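Long-range contacts in putative fusidic acid resistance protein (Staphylococcus aureus, PDB 2YB5), which probably confers resistance to the antibiotic fusidic acid by binding elongation factor G and helping to clear the ribosome of it: residues G147-N152 / D188-D193; P151-G156 / E164-L169; I118-W123 / F195-N200; C158-Q163 / N205-F210. All coordinates share one frame; numbering follows the deposited sequence.

Contact 1 of 4, residues G147-N152 / D188-D193; sequences GEISPN and DYICYD. With ZN (zinc ion), chain C.
I149 holds CG1 anti to its backbone N (chi1 -167°) and Y192 holds CG anti to its own (chi1 -170°), and from these starting points a methyl group and a ring come together over the end of a beta-sheet. The methyl is I149 CD1. It lies 4.2 Å from Y192 CD1 and 4.1 Å from I190 CG1, so that one carbon is shared by two residues of the 188-193 segment. Farther along the chain, S150 and P151 meet the tyrosine ring slantwise: Y192 CE1 stands 3.8 Å from S150 O and equally 3.8 Å from P151 CA, while the phenolic OH comes within 3.9 Å of P151 CB. Strands 142-149 and 186-191 are not direct neighbours. Strand 167-172 runs between them, and both I149 and Y192 also rest on its S168, whose OG is bonded to S150 O. Next to the ring, C191 turns away and binds the zinc ion through SG at 2.1 Å. The carbonyl of Y192 accepts hydrogen bonds from K131 and N124. Apart from S150 O beside the ring and the phenolic OH beside P151, what meets across the contact is carbon on carbon, without directed bonds, and the join between the central strand 142-149 and the segment that carries zinc ligand C191 depends on shape.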
# COMPACT_ATOMS: atom_id res chain seq x y z
N GLY A 147 16.99 -8.10 -2.98
CA GLY A 147 18.05 -8.11 -1.99
C GLY A 147 17.90 -9.23 -1.00
O GLY A 147 16.91 -9.96 -1.01
N GLU A 148 18.91 -9.37 -0.14
CA GLU A 148 18.91 -10.35 0.93
C GLU A 148 18.03 -9.89 2.09
O GLU A 148 18.10 -8.73 2.54
CB GLU A 148 20.34 -10.61 1.44
CG GLU A 148 20.44 -11.81 2.40
CD GLU A 148 21.86 -12.13 2.83
OE1 GLU A 148 22.67 -12.55 1.98
OE2 GLU A 148 22.16 -11.97 4.04
N ILE A 149 17.21 -10.81 2.59
CA ILE A 149 16.41 -10.54 3.77
C ILE A 149 16.47 -11.74 4.71
O ILE A 149 16.10 -12.85 4.34
CB ILE A 149 14.96 -10.15 3.38
CG1 ILE A 149 14.22 -9.56 4.59
CG2 ILE A 149 14.21 -11.33 2.76
CD1 ILE A 149 12.98 -8.74 4.23
N SER A 150 16.98 -11.55 5.93
CA SER A 150 17.07 -12.65 6.88
C SER A 150 15.68 -13.07 7.35
O SER A 150 14.83 -12.21 7.59
CB SER A 150 17.91 -12.26 8.08
OG SER A 150 18.17 -13.41 8.86
N PRO A 151 15.44 -14.39 7.48
CA PRO A 151 14.13 -14.87 7.91
C PRO A 151 13.93 -14.74 9.41
O PRO A 151 12.83 -15.00 9.91
CB PRO A 151 14.16 -16.35 7.50
CG PRO A 151 15.60 -16.73 7.62
CD PRO A 151 16.38 -15.49 7.25
N ASN A 152 14.98 -14.34 10.12
CA ASN A 152 14.89 -14.04 11.54
C ASN A 152 14.36 -12.62 11.72
O ASN A 152 15.08 -11.65 11.47
CB ASN A 152 16.25 -14.23 12.21
CG ASN A 152 16.81 -15.64 12.02
OD1 ASN A 152 16.06 -16.60 11.79
ND2 ASN A 152 18.13 -15.77 12.10
N ASP A 188 17.47 -1.31 4.65
CA ASP A 188 16.81 -0.97 5.89
C ASP A 188 15.83 -2.06 6.28
O ASP A 188 15.60 -3.01 5.53
CB ASP A 188 16.09 0.38 5.78
CG ASP A 188 16.18 1.19 7.07
OD1 ASP A 188 16.32 0.59 8.16
OD2 ASP A 188 16.09 2.43 7.00
N TYR A 189 15.27 -1.92 7.47
CA TYR A 189 14.26 -2.85 7.97
C TYR A 189 12.90 -2.59 7.33
O TYR A 189 12.41 -1.46 7.34
CB TYR A 189 14.18 -2.80 9.50
CG TYR A 189 15.37 -3.50 10.17
CD1 TYR A 189 16.57 -2.82 10.38
CD2 TYR A 189 15.30 -4.83 10.56
CE1 TYR A 189 17.67 -3.46 10.97
CE2 TYR A 189 16.39 -5.47 11.15
CZ TYR A 189 17.57 -4.78 11.35
OH TYR A 189 18.64 -5.41 11.93
N ILE A 190 12.31 -3.64 6.77
CA ILE A 190 11.00 -3.59 6.15
C ILE A 190 10.16 -4.80 6.55
O ILE A 190 10.68 -5.79 7.08
CB ILE A 190 11.09 -3.53 4.61
CG1 ILE A 190 11.76 -4.79 4.05
CG2 ILE A 190 11.81 -2.26 4.16
CD1 ILE A 190 11.85 -4.84 2.51
N CYS A 191 8.86 -4.73 6.26
CA CYS A 191 7.93 -5.82 6.54
C CYS A 191 8.45 -7.08 5.85
O CYS A 191 8.73 -7.07 4.66
CB CYS A 191 6.53 -5.48 6.03
SG CYS A 191 5.65 -4.04 6.81
N TYR A 192 8.59 -8.16 6.61
CA TYR A 192 8.95 -9.44 6.02
C TYR A 192 7.91 -9.86 4.98
O TYR A 192 8.25 -10.35 3.90
CB TYR A 192 9.05 -10.52 7.09
CG TYR A 192 9.66 -11.78 6.54
CD1 TYR A 192 11.02 -11.84 6.28
CD2 TYR A 192 8.88 -12.90 6.25
CE1 TYR A 192 11.60 -12.98 5.75
CE2 TYR A 192 9.45 -14.05 5.73
CZ TYR A 192 10.82 -14.07 5.48
OH TYR A 192 11.43 -15.19 4.97
N ASP A 193 6.65 -9.67 5.34
CA ASP A 193 5.51 -10.00 4.50
C ASP A 193 5.02 -8.74 3.77
O ASP A 193 4.37 -7.88 4.37
CB ASP A 193 4.40 -10.59 5.38
CG ASP A 193 3.14 -10.89 4.62
OD1 ASP A 193 3.12 -10.77 3.38
OD2 ASP A 193 2.15 -11.25 5.27
ZN ZN C . 5.77 -2.28 5.63

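Contact 2 of 4, residues P151-G156 / E164-L169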
# COMPACT_ATOMS: atom_id res chain seq x y z
N PRO A 151 15.44 -14.39 7.48
CA PRO A 151 14.13 -14.87 7.91
C PRO A 151 13.93 -14.74 9.41
O PRO A 151 12.83 -15.00 9.91
CB PRO A 151 14.16 -16.35 7.50
CG PRO A 151 15.60 -16.73 7.62
CD PRO A 151 16.38 -15.49 7.25
N ASN A 152 14.98 -14.34 10.12
CA ASN A 152 14.89 -14.04 11.54
C ASN A 152 14.36 -12.62 11.72
O ASN A 152 15.08 -11.65 11.47
CB ASN A 152 16.25 -14.23 12.21
CG ASN A 152 16.81 -15.64 12.02
OD1 ASN A 152 16.06 -16.60 11.79
ND2 ASN A 152 18.13 -15.77 12.10
N LYS A 153 13.10 -12.50 12.13
CA LYS A 153 12.38 -11.22 12.13
C LYS A 153 12.50 -10.53 13.47
O LYS A 153 12.63 -11.19 14.50
CB LYS A 153 10.90 -11.44 11.78
CG LYS A 153 10.69 -12.21 10.48
CD LYS A 153 9.21 -12.42 10.13
CE LYS A 153 8.50 -13.28 11.17
NZ LYS A 153 7.22 -13.85 10.64
N VAL A 154 12.46 -9.20 13.46
CA VAL A 154 12.43 -8.40 14.69
C VAL A 154 11.36 -7.31 14.57
O VAL A 154 11.18 -6.70 13.50
CB VAL A 154 13.81 -7.76 15.02
CG1 VAL A 154 14.87 -8.83 15.25
CG2 VAL A 154 14.26 -6.81 13.93
N LYS A 155 10.64 -7.07 15.66
CA LYS A 155 9.55 -6.10 15.66
C LYS A 155 10.12 -4.70 15.57
O LYS A 155 11.08 -4.36 16.27
CB LYS A 155 8.69 -6.26 16.92
CG LYS A 155 7.29 -5.67 16.81
CD LYS A 155 6.44 -6.14 17.98
CE LYS A 155 5.02 -5.56 17.98
NZ LYS A 155 4.24 -6.06 19.17
N GLY A 156 9.53 -3.88 14.70
CA GLY A 156 9.98 -2.50 14.52
C GLY A 156 9.17 -1.76 13.47
O GLY A 156 8.15 -2.27 13.00
N GLU A 164 4.53 -0.34 12.56
CA GLU A 164 5.20 -1.38 13.32
C GLU A 164 4.76 -2.74 12.77
O GLU A 164 3.57 -2.96 12.55
CB GLU A 164 4.88 -1.28 14.82
CG GLU A 164 5.95 -1.88 15.72
CD GLU A 164 5.60 -1.83 17.21
OE1 GLU A 164 4.41 -1.90 17.56
OE2 GLU A 164 6.55 -1.73 18.02
N SER A 165 5.73 -3.62 12.51
CA SER A 165 5.43 -4.95 11.98
C SER A 165 6.56 -5.93 12.27
O SER A 165 7.56 -5.57 12.90
CB SER A 165 5.19 -4.88 10.46
OG SER A 165 6.41 -4.91 9.75
N ASP A 166 6.39 -7.18 11.83
CA ASP A 166 7.48 -8.15 11.86
C ASP A 166 8.40 -7.81 10.70
O ASP A 166 8.03 -7.99 9.54
CB ASP A 166 6.95 -9.58 11.75
CG ASP A 166 6.08 -9.99 12.94
OD1 ASP A 166 6.39 -9.61 14.08
OD2 ASP A 166 5.09 -10.71 12.71
N THR A 167 9.58 -7.28 11.02
CA THR A 167 10.48 -6.73 10.02
C THR A 167 11.77 -7.53 9.91
O THR A 167 12.13 -8.29 10.81
CB THR A 167 10.84 -5.26 10.34
OG1 THR A 167 11.76 -5.22 11.43
CG2 THR A 167 9.58 -4.46 10.70
N SER A 168 12.46 -7.37 8.79
CA SER A 168 13.82 -7.88 8.65
C SER A 168 14.61 -6.92 7.80
O SER A 168 14.04 -6.09 7.06
CB SER A 168 13.83 -9.24 7.96
OG SER A 168 13.05 -10.18 8.67
N LEU A 169 15.93 -7.04 7.89
CA LEU A 169 16.82 -6.14 7.19
C LEU A 169 16.89 -6.56 5.74
O LEU A 169 17.31 -7.68 5.42
CB LEU A 169 18.21 -6.16 7.83
CG LEU A 169 19.25 -5.23 7.21
CD1 LEU A 169 18.78 -3.78 7.21
CD2 LEU A 169 20.60 -5.38 7.95
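V154 and K155 run antiparallel to T167 and D166, the end-to-end directions being 150° apart, in three successive pairs that end at G156 and S165, with the chain turning a corner at D166 and at G156. This is the beta-hairpin whose loop forms the zinc knuckle of a treble-clef finger. V154 with T167 and G156 with S165 are hydrogen-bonded pairs, and K155 faces D166 in the non-hydrogen-bonded pair between them. T167 does most for the ladder. Its OG1 sits between the backbone N and the carbonyl carbon (chi1 75°) and reaches V154 O at 2.6 Å, tilted only slightly from the carbonyl plane. T167 N meets the same V154 O at 3.0 Å from above that plane, so one residue grips a single carbonyl twice. The other branch, T167 CG2, lies 3.5 Å from G156 O, and Y189 of the next strand touches the threonine as well. Near D166 the side chains cross obliquely: K153 CD lies 4.0 Å from D166 CB, yet K153 NZ stops 4.3 Å from D166 OD2, beyond a salt bridge. K155 and E164 behave alike, the opposite charges near but not joined, which would still add a modest attraction. S165, buried on the T167 face, touches the zinc ligand C191. At the mouth of the knuckle G156 O takes S165 N at 2.8 Å, nearly straight on, and E164 CA approaches the same oxygen to 3.1 Å as a CH...O contact.

Contact 3 of 4, residues I118-W123 / F195-N200. With ZN (zinc ion), chain C.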
# COMPACT_ATOMS: atom_id res chain seq x y z
N ILE A 118 -2.54 -4.49 -3.59
CA ILE A 118 -1.11 -4.20 -3.64
C ILE A 118 -0.78 -2.98 -4.48
O ILE A 118 -1.32 -2.79 -5.58
CB ILE A 118 -0.27 -5.42 -4.08
CG1 ILE A 118 -0.82 -6.06 -5.35
CG2 ILE A 118 -0.17 -6.46 -2.96
CD1 ILE A 118 0.19 -7.03 -5.97
N SER A 119 0.09 -2.15 -3.93
CA SER A 119 0.70 -1.04 -4.63
C SER A 119 2.04 -1.50 -5.19
O SER A 119 2.55 -0.95 -6.16
CB SER A 119 0.91 0.13 -3.69
OG SER A 119 -0.33 0.66 -3.28
N TYR A 120 2.64 -2.49 -4.54
CA TYR A 120 3.83 -3.12 -5.09
C TYR A 120 3.81 -4.62 -4.84
O TYR A 120 3.23 -5.10 -3.86
CB TYR A 120 5.09 -2.48 -4.49
CG TYR A 120 5.43 -2.86 -3.08
CD1 TYR A 120 6.19 -3.99 -2.81
CD2 TYR A 120 5.04 -2.05 -2.01
CE1 TYR A 120 6.52 -4.33 -1.50
CE2 TYR A 120 5.35 -2.38 -0.72
CZ TYR A 120 6.11 -3.52 -0.46
OH TYR A 120 6.44 -3.83 0.83
N LEU A 121 4.47 -5.36 -5.72
CA LEU A 121 4.52 -6.81 -5.61
C LEU A 121 5.82 -7.26 -4.97
O LEU A 121 6.90 -7.15 -5.58
CB LEU A 121 4.38 -7.44 -7.00
CG LEU A 121 4.32 -8.97 -7.01
CD1 LEU A 121 3.25 -9.48 -6.03
CD2 LEU A 121 4.06 -9.44 -8.43
N GLY A 122 5.72 -7.78 -3.74
CA GLY A 122 6.88 -8.21 -3.00
C GLY A 122 6.74 -9.67 -2.65
O GLY A 122 5.74 -10.07 -2.05
N TRP A 123 7.74 -10.47 -3.02
CA TRP A 123 7.71 -11.91 -2.73
C TRP A 123 9.08 -12.45 -2.41
O TRP A 123 10.10 -11.95 -2.90
CB TRP A 123 7.11 -12.71 -3.89
CG TRP A 123 7.97 -12.87 -5.15
CD1 TRP A 123 8.68 -13.98 -5.53
CD2 TRP A 123 8.16 -11.90 -6.20
NE1 TRP A 123 9.29 -13.76 -6.75
CE2 TRP A 123 8.99 -12.50 -7.18
CE3 TRP A 123 7.71 -10.59 -6.40
CZ2 TRP A 123 9.39 -11.82 -8.32
CZ3 TRP A 123 8.09 -9.93 -7.56
CH2 TRP A 123 8.93 -10.54 -8.49
N PHE A 195 2.75 -8.37 1.62
CA PHE A 195 1.30 -8.28 1.50
C PHE A 195 0.69 -7.56 2.70
O PHE A 195 -0.21 -6.73 2.53
CB PHE A 195 0.69 -9.66 1.24
CG PHE A 195 1.21 -10.25 -0.04
CD1 PHE A 195 0.62 -9.92 -1.25
CD2 PHE A 195 2.35 -11.06 -0.04
CE1 PHE A 195 1.12 -10.43 -2.45
CE2 PHE A 195 2.86 -11.56 -1.24
CZ PHE A 195 2.24 -11.24 -2.44
N LYS A 196 1.21 -7.83 3.89
CA LYS A 196 0.82 -7.06 5.08
C LYS A 196 1.24 -5.59 4.93
O LYS A 196 0.45 -4.68 5.22
CB LYS A 196 1.44 -7.65 6.33
CG LYS A 196 0.99 -6.99 7.63
CD LYS A 196 1.97 -7.24 8.77
CE LYS A 196 1.47 -6.57 10.06
NZ LYS A 196 2.47 -6.62 11.17
N CYS A 197 2.49 -5.37 4.51
CA CYS A 197 3.00 -4.02 4.17
C CYS A 197 2.04 -3.24 3.25
O CYS A 197 1.74 -2.07 3.51
CB CYS A 197 4.35 -4.14 3.45
SG CYS A 197 5.25 -2.58 3.28
N ASN A 198 1.59 -3.89 2.19
CA ASN A 198 0.70 -3.26 1.21
C ASN A 198 -0.68 -2.89 1.75
O ASN A 198 -1.33 -2.00 1.22
CB ASN A 198 0.57 -4.13 -0.03
CG ASN A 198 1.69 -3.89 -1.02
OD1 ASN A 198 1.63 -2.95 -1.81
ND2 ASN A 198 2.72 -4.75 -0.99
N GLN A 199 -1.10 -3.57 2.82
CA GLN A 199 -2.31 -3.18 3.57
C GLN A 199 -2.09 -1.90 4.37
O GLN A 199 -3.05 -1.18 4.65
CB GLN A 199 -2.77 -4.30 4.53
CG GLN A 199 -3.21 -5.60 3.84
CD GLN A 199 -4.47 -5.44 3.03
OE1 GLN A 199 -4.52 -4.67 2.07
NE2 GLN A 199 -5.53 -6.17 3.41
N ASN A 200 -0.85 -1.63 4.75
CA ASN A 200 -0.49 -0.44 5.51
C ASN A 200 -0.06 0.75 4.65
O ASN A 200 -0.07 1.89 5.11
CB ASN A 200 0.67 -0.74 6.47
CG ASN A 200 0.45 -1.99 7.32
OD1 ASN A 200 -0.70 -2.41 7.58
ND2 ASN A 200 1.57 -2.61 7.77
ZN ZN C . 5.77 -2.28 5.63
O HOH W 1 -0.86 0.12 -0.65
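N198 reaches from helix 194-200, the helix of the treble clef, to S119 and Y120 in the segment leading into strand 121-125, and its amide takes two main-chain N-H groups there and gives a weak bond to one carbonyl. OD1 accepts both donors, S119 N at 2.7 Å and Y120 N at 2.9 Å. They arrive from the same face of the amide plane, the first well above it and the second less tilted, and the Y120 bond is the straighter at 165°. The other end of the amide, ND2, makes the weak bond to Y120 O at 2.9 Å and finds a second acceptor in S194 O of its own helix. With both ends held, the amide cannot readily turn over. ND2 also stands 3.5 Å above the plane of the Y120 ring, over its centre, with amide and ring planes 49° apart. The zinc-binding sulfur of C197, SG, lies off the edge of that ring, 5.1 Å from its centroid. A water adds a bridge: it accepts from S119 OG at 2.7 Å and donates to N198 O at 2.9 Å. Apolar contact comes from F195, whose CD1 and CZ touch I118 CG2 and L121 CD1 and whose CE2 lies 3.3 Å from G122 O.

Contact 4 of 4, residues C158-Q163 / N205-F210; sequences CKICNQ and NNLYEF. With ZN (zinc ion), chain C.
The zinc knuckle of the treble clef, the C158-K159-I160-C161 turn, presses I160 against L207 and F210 of helix 204-214. I160 carries CG1 anti to its carbonyl carbon (chi1 -71°), and this atom sits 3.8 Å above the plane of the F210 ring, displaced from the centre toward the rim, in a CH-pi contact. From there CD1 runs on beside L207, its tip 4.0 Å from L207 CD1, the two side chains pointing the same way. I190 of the neighbouring strand touches both I160 and F210 and joins the same apolar cluster. N206 handles the polar side. A water donates to N162 OD1 at 2.8 Å and accepts from N206 ND2 at 3.0 Å, linking two amides whose planes are 51° apart. A second water donates to K159 O and N206 O, so water bridges add to the direct contact of I160 O with N206 CB. Inside the turn the metal is held by C158 SG at 2.3 Å and C161 SG at 2.4 Å, with C191 and C197 completing the tetrad. C158 SG in addition receives the backbone N-H of I160, N to S 3.2 Å, and that of C161, N to S 3.5 Å, bonds that probably spread part of the thiolate charge. N162 then adopts a left-handed backbone conformation that returns the chain toward strand 164-165. Backbone N-H groups turned onto a cysteine sulfur in a CxxC turn are characteristic of zinc knuckles, here set in a four-cysteine treble-clef site.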
# COMPACT_ATOMS: atom_id res chain seq x y z
N CYS A 158 8.59 -0.59 9.85
CA CYS A 158 8.95 -0.85 8.46
C CYS A 158 9.28 0.47 7.79
O CYS A 158 8.50 1.41 7.85
CB CYS A 158 7.78 -1.52 7.72
SG CYS A 158 7.91 -1.51 5.91
N LYS A 159 10.42 0.56 7.12
CA LYS A 159 10.76 1.82 6.46
C LYS A 159 10.09 2.06 5.10
O LYS A 159 10.39 3.06 4.44
CB LYS A 159 12.27 1.99 6.38
CG LYS A 159 12.93 2.03 7.77
CD LYS A 159 12.48 3.22 8.63
CE LYS A 159 13.09 3.17 10.03
NZ LYS A 159 12.64 4.28 10.92
N ILE A 160 9.17 1.19 4.69
CA ILE A 160 8.32 1.48 3.53
C ILE A 160 6.97 2.06 3.96
O ILE A 160 6.61 3.15 3.54
CB ILE A 160 8.12 0.24 2.67
CG1 ILE A 160 9.42 -0.11 1.95
CG2 ILE A 160 7.00 0.46 1.64
CD1 ILE A 160 9.46 -1.48 1.39
N CYS A 161 6.22 1.34 4.78
CA CYS A 161 4.89 1.75 5.17
C CYS A 161 4.90 2.57 6.46
O CYS A 161 3.87 3.11 6.84
CB CYS A 161 3.98 0.53 5.34
SG CYS A 161 4.46 -0.61 6.67
N ASN A 162 6.06 2.62 7.13
CA ASN A 162 6.27 3.36 8.38
C ASN A 162 5.50 2.85 9.59
O ASN A 162 5.52 3.49 10.63
CB ASN A 162 5.99 4.86 8.19
CG ASN A 162 7.00 5.52 7.27
OD1 ASN A 162 6.64 6.38 6.46
ND2 ASN A 162 8.26 5.15 7.40
N GLN A 163 4.84 1.69 9.50
CA GLN A 163 4.14 1.14 10.67
C GLN A 163 4.98 0.07 11.37
O GLN A 163 6.01 -0.38 10.86
CB GLN A 163 2.78 0.59 10.25
CG GLN A 163 1.90 1.68 9.60
CD GLN A 163 0.42 1.36 9.61
OE1 GLN A 163 -0.08 0.68 10.50
NE2 GLN A 163 -0.30 1.86 8.61
N ASN A 205 4.90 7.15 -2.75
CA ASN A 205 6.10 7.94 -2.54
C ASN A 205 7.02 7.33 -1.49
O ASN A 205 8.23 7.44 -1.62
CB ASN A 205 5.78 9.39 -2.14
CG ASN A 205 5.45 10.27 -3.32
OD1 ASN A 205 5.65 9.90 -4.47
ND2 ASN A 205 4.94 11.48 -3.02
N ASN A 206 6.45 6.71 -0.45
CA ASN A 206 7.25 6.06 0.60
C ASN A 206 8.13 4.95 0.01
O ASN A 206 9.26 4.76 0.45
CB ASN A 206 6.36 5.46 1.70
CG ASN A 206 5.50 6.50 2.45
OD1 ASN A 206 5.61 7.71 2.23
ND2 ASN A 206 4.64 6.01 3.34
N LEU A 207 7.61 4.22 -0.97
CA LEU A 207 8.39 3.18 -1.64
C LEU A 207 9.45 3.79 -2.55
O LEU A 207 10.58 3.29 -2.61
CB LEU A 207 7.48 2.26 -2.47
CG LEU A 207 8.19 1.14 -3.22
CD1 LEU A 207 8.87 0.18 -2.23
CD2 LEU A 207 7.19 0.41 -4.12
N TYR A 208 9.08 4.85 -3.27
CA TYR A 208 10.05 5.52 -4.14
C TYR A 208 11.22 6.09 -3.35
O TYR A 208 12.36 6.04 -3.81
CB TYR A 208 9.39 6.66 -4.93
CG TYR A 208 8.35 6.26 -5.94
CD1 TYR A 208 8.27 4.96 -6.44
CD2 TYR A 208 7.43 7.19 -6.41
CE1 TYR A 208 7.31 4.62 -7.39
CE2 TYR A 208 6.47 6.86 -7.34
CZ TYR A 208 6.41 5.58 -7.82
OH TYR A 208 5.45 5.26 -8.75
N GLU A 209 10.95 6.61 -2.15
CA GLU A 209 11.99 7.21 -1.31
C GLU A 209 12.89 6.14 -0.68
O GLU A 209 14.10 6.35 -0.54
CB GLU A 209 11.39 8.09 -0.22
CG GLU A 209 10.70 9.33 -0.73
CD GLU A 209 9.99 10.09 0.36
OE1 GLU A 209 10.53 10.20 1.49
OE2 GLU A 209 8.88 10.61 0.08
N PHE A 210 12.30 5.01 -0.30
CA PHE A 210 13.07 3.87 0.14
C PHE A 210 14.00 3.40 -0.99
O PHE A 210 15.20 3.20 -0.76
CB PHE A 210 12.14 2.74 0.57
CG PHE A 210 12.85 1.47 0.92
CD1 PHE A 210 13.58 1.37 2.09
CD2 PHE A 210 12.77 0.37 0.09
CE1 PHE A 210 14.24 0.19 2.42
CE2 PHE A 210 13.44 -0.81 0.41
CZ PHE A 210 14.17 -0.89 1.58
ZN ZN C . 5.77 -2.28 5.63
O HOH W 2 10.03 5.18 3.08
O HOH W 3 3.99 7.22 5.96

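Followed from the N terminus, the chain first enters contact 3, where residues 118-123 meet helix 194-200, closing a long loop. Contacts 1 and 2 are nested inside that loop. They start from the same stretch, sharing P151 and N152: contact 2 closes a short hairpin, and contact 1 a longer excursion to strand 186-191. Contact 4 begins at the tip of the hairpin, residues 158-163, and ends on helix 204-214, so it crosses the other three. Contacts 1, 3 and 4 together supply all four zinc cysteines, and contact 2 zips the two legs of the knuckle. Sheet, knuckle and helix 194-200 meet at the metal, and helix 204-214 packs against the knuckle.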